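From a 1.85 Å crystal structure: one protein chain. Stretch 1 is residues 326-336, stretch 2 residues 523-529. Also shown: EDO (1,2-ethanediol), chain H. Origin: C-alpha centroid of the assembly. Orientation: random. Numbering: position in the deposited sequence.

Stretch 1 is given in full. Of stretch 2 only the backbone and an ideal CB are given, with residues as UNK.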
# COMPACT_ATOMS: atom_id res chain seq x y z
N GLU A 326 8.48 2.19 23.50
CA GLU A 326 8.97 1.38 22.40
C GLU A 326 8.25 1.71 21.10
O GLU A 326 8.85 1.70 20.02
CB GLU A 326 8.82 -0.11 22.73
CG GLU A 326 9.62 -0.50 23.96
CD GLU A 326 9.25 -1.89 24.48
OE1 GLU A 326 9.02 -2.80 23.65
OE2 GLU A 326 9.20 -2.05 25.71
N VAL A 327 6.94 2.00 21.21
CA VAL A 327 6.13 2.46 20.07
C VAL A 327 6.58 3.84 19.62
O VAL A 327 6.76 4.10 18.43
CB VAL A 327 4.64 2.47 20.44
CG1 VAL A 327 3.81 3.01 19.25
CG2 VAL A 327 4.18 1.07 20.85
N LEU A 328 6.73 4.75 20.58
CA LEU A 328 7.16 6.10 20.27
C LEU A 328 8.56 6.11 19.66
O LEU A 328 8.84 6.90 18.75
CB LEU A 328 7.09 6.94 21.57
CG LEU A 328 7.61 8.36 21.49
CD1 LEU A 328 6.80 9.13 20.44
CD2 LEU A 328 7.50 9.00 22.88
N ASP A 329 9.45 5.23 20.14
CA ASP A 329 10.77 5.10 19.54
C ASP A 329 10.66 4.77 18.05
O ASP A 329 11.36 5.37 17.21
CB ASP A 329 11.58 4.00 20.25
CG ASP A 329 12.06 4.40 21.64
OD1 ASP A 329 11.96 5.58 22.03
OD2 ASP A 329 12.54 3.49 22.36
N VAL A 330 9.80 3.82 17.69
CA VAL A 330 9.62 3.44 16.28
C VAL A 330 9.02 4.60 15.50
O VAL A 330 9.49 4.93 14.41
CB VAL A 330 8.76 2.17 16.17
CG1 VAL A 330 8.21 1.97 14.76
CG2 VAL A 330 9.63 0.94 16.58
N ALA A 331 7.99 5.24 16.05
CA ALA A 331 7.31 6.33 15.35
C ALA A 331 8.26 7.49 15.06
O ALA A 331 8.22 8.08 13.97
CB ALA A 331 6.12 6.81 16.20
N GLU A 332 9.12 7.84 16.02
CA GLU A 332 10.06 8.94 15.79
C GLU A 332 11.11 8.56 14.75
O GLU A 332 11.50 9.39 13.92
CB GLU A 332 10.75 9.34 17.10
CG GLU A 332 9.86 10.10 18.05
CD GLU A 332 10.54 10.35 19.39
OE1 GLU A 332 11.59 9.72 19.65
OE2 GLU A 332 10.03 11.18 20.18
N SER A 333 11.64 7.35 14.84
CA SER A 333 12.61 6.91 13.85
C SER A 333 11.97 6.85 12.47
O SER A 333 12.62 7.17 11.46
CB SER A 333 13.18 5.54 14.23
OG SER A 333 13.86 5.60 15.47
N LEU A 334 10.69 6.45 12.42
CA LEU A 334 9.97 6.39 11.15
C LEU A 334 9.83 7.77 10.54
O LEU A 334 10.08 7.98 9.34
CB LEU A 334 8.59 5.75 11.38
CG LEU A 334 7.54 5.92 10.29
CD1 LEU A 334 7.96 5.13 9.06
CD2 LEU A 334 6.16 5.46 10.76
N PHE A 335 9.41 8.75 11.34
CA PHE A 335 9.27 10.10 10.79
C PHE A 335 10.63 10.67 10.41
O PHE A 335 10.74 11.34 9.38
CB PHE A 335 8.54 11.02 11.79
CG PHE A 335 7.02 11.00 11.64
CD1 PHE A 335 6.40 11.77 10.67
CD2 PHE A 335 6.24 10.23 12.48
CE1 PHE A 335 5.02 11.75 10.52
CE2 PHE A 335 4.85 10.22 12.35
CZ PHE A 335 4.24 10.98 11.37
N ASN A 336 11.67 10.42 11.22
CA ASN A 336 13.01 10.88 10.86
C ASN A 336 13.41 10.34 9.50
O ASN A 336 13.89 11.09 8.64
CB ASN A 336 14.02 10.45 11.93
CG ASN A 336 15.40 11.04 11.70
OD1 ASN A 336 15.56 12.24 11.53
ND2 ASN A 336 16.40 10.18 11.72
N UNK A 523 0.85 -4.64 23.65
CA UNK A 523 1.06 -4.06 22.33
C UNK A 523 0.61 -2.61 22.31
O UNK A 523 -0.01 -2.12 23.26
CB UNK A 523 0.31 -4.86 21.26
N UNK A 524 0.96 -1.92 21.22
CA UNK A 524 0.61 -0.53 21.01
C UNK A 524 0.82 -0.15 19.56
O UNK A 524 1.30 -0.96 18.77
CB UNK A 524 1.43 0.38 21.93
N UNK A 525 0.44 1.06 19.20
CA UNK A 525 0.53 1.40 17.78
C UNK A 525 0.17 2.85 17.56
O UNK A 525 -0.02 3.60 18.52
CB UNK A 525 -0.38 0.50 16.94
N UNK A 526 0.06 3.23 16.29
CA UNK A 526 -0.26 4.61 15.93
C UNK A 526 -0.78 4.64 14.50
O UNK A 526 -0.59 3.68 13.74
CB UNK A 526 0.96 5.52 16.08
N UNK A 527 -1.43 5.74 14.13
CA UNK A 527 -1.89 5.93 12.76
C UNK A 527 -1.52 7.32 12.28
O UNK A 527 -1.35 8.24 13.08
CB UNK A 527 -3.40 5.71 12.66
N UNK A 528 -1.38 7.46 10.96
CA UNK A 528 -0.99 8.73 10.34
C UNK A 528 -1.86 8.96 9.11
O UNK A 528 -1.96 8.06 8.27
CB UNK A 528 0.49 8.73 9.97
N UNK A 529 -2.46 10.15 8.98
CA UNK A 529 -3.14 10.50 7.74
C UNK A 529 -2.19 10.89 6.62
O UNK A 529 -1.36 11.80 6.78
CB UNK A 529 -4.12 11.65 8.00
C1 EDO H . 14.06 8.51 17.73
O1 EDO H . 15.26 8.18 17.00
C2 EDO H . 13.81 7.51 18.86
O2 EDO H . 14.08 6.19 18.40

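Stretch 1 is helical throughout, and stretch 2 is a strand that runs in roughly the same direction, with 31° between their N-to-C directions. Val 327, Val 330, Ala 331 and Leu 334 point toward the strand, and Phe 335 swings the end of its ring that way. The helix thus offers the strand an apolar surface.

Position 523 has extended angles (-160/169), and its CA-to-CB bond points away from the helix. Nothing of stretch 1 lies within 5.5 Å of the ideal CB. The helix sets no preference here, so many side chains would suit. The residue is His 523. Both of its ring nitrogens are hydrogen-bonded outside the two stretches.

Position 524 points toward the helix, but there is little space. The ideal CB lies 3.0 Å from Val 327 CG2, which is tight for two carbons. Glycine suits best. Gly 524 is found, and Val 327 CG2 packs on its backbone, 3.8 Å from Gly 524 C.

Position 525 points away. Its ideal CB is 5.4 Å from Val 327 CG1, so the helix would not exclude a side chain. The phi/psi of -176/-172 is fully extended, which glycine adopts easily. The residue is Gly 525, and its N lies 3.9 Å from Val 327 CG1.

Position 526 points toward the helix with more room. The ideal CB is 4.9 Å from Val 327 CG1 and 5.3 Å from Ala 331 CB. The small Ala 331 leaves space for a broad group, and the surroundings are apolar. Leucine, methionine or an aromatic would suit. Phe 526 fills the site with chi1 at p. Ala 331 CB sits over one face of the ring, 3.9 Å from the centroid of the Phe 526 ring, in a CH-pi contact. The ring edge meets Val 327 (CG1 to Phe 526 CD2, 3.6 Å) and Leu 334 (CD2 to Phe 526 CE1, 3.7 Å).

Position 527 is out of reach. It is Gly 527.

Position 528 points toward the helix again. The ideal CB is 4.6 Å from Phe 335 CZ, and Leu 334 is nearby. A medium-sized aliphatic such as valine, leucine or isoleucine would suit. Ile 528 extends its CD1 to 3.6 Å from Phe 335 CZ and 4.1 Å from Leu 334 CD2.

Position 529 is out of reach, with room for a side chain. Gly 529 occupies it, at the N-cap position right before a helix.

Stretch 2 523-529: HGGFGIG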
# COMPACT_ATOMS: atom_id res chain seq x y z
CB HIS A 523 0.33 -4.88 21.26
CG HIS A 523 -1.16 -4.92 21.45
ND1 HIS A 523 -1.78 -5.71 22.40
CD2 HIS A 523 -2.16 -4.28 20.79
CE1 HIS A 523 -3.09 -5.55 22.32
NE2 HIS A 523 -3.35 -4.69 21.35
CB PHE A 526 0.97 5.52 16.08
CG PHE A 526 2.19 5.04 15.32
CD1 PHE A 526 2.42 5.46 14.02
CD2 PHE A 526 3.13 4.20 15.94
CE1 PHE A 526 3.55 5.03 13.32
CE2 PHE A 526 4.27 3.78 15.26
CZ PHE A 526 4.48 4.18 13.95
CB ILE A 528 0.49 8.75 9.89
CG1 ILE A 528 1.44 8.27 10.98
CG2 ILE A 528 0.89 10.12 9.33
CD1 ILE A 528 2.79 7.79 10.39
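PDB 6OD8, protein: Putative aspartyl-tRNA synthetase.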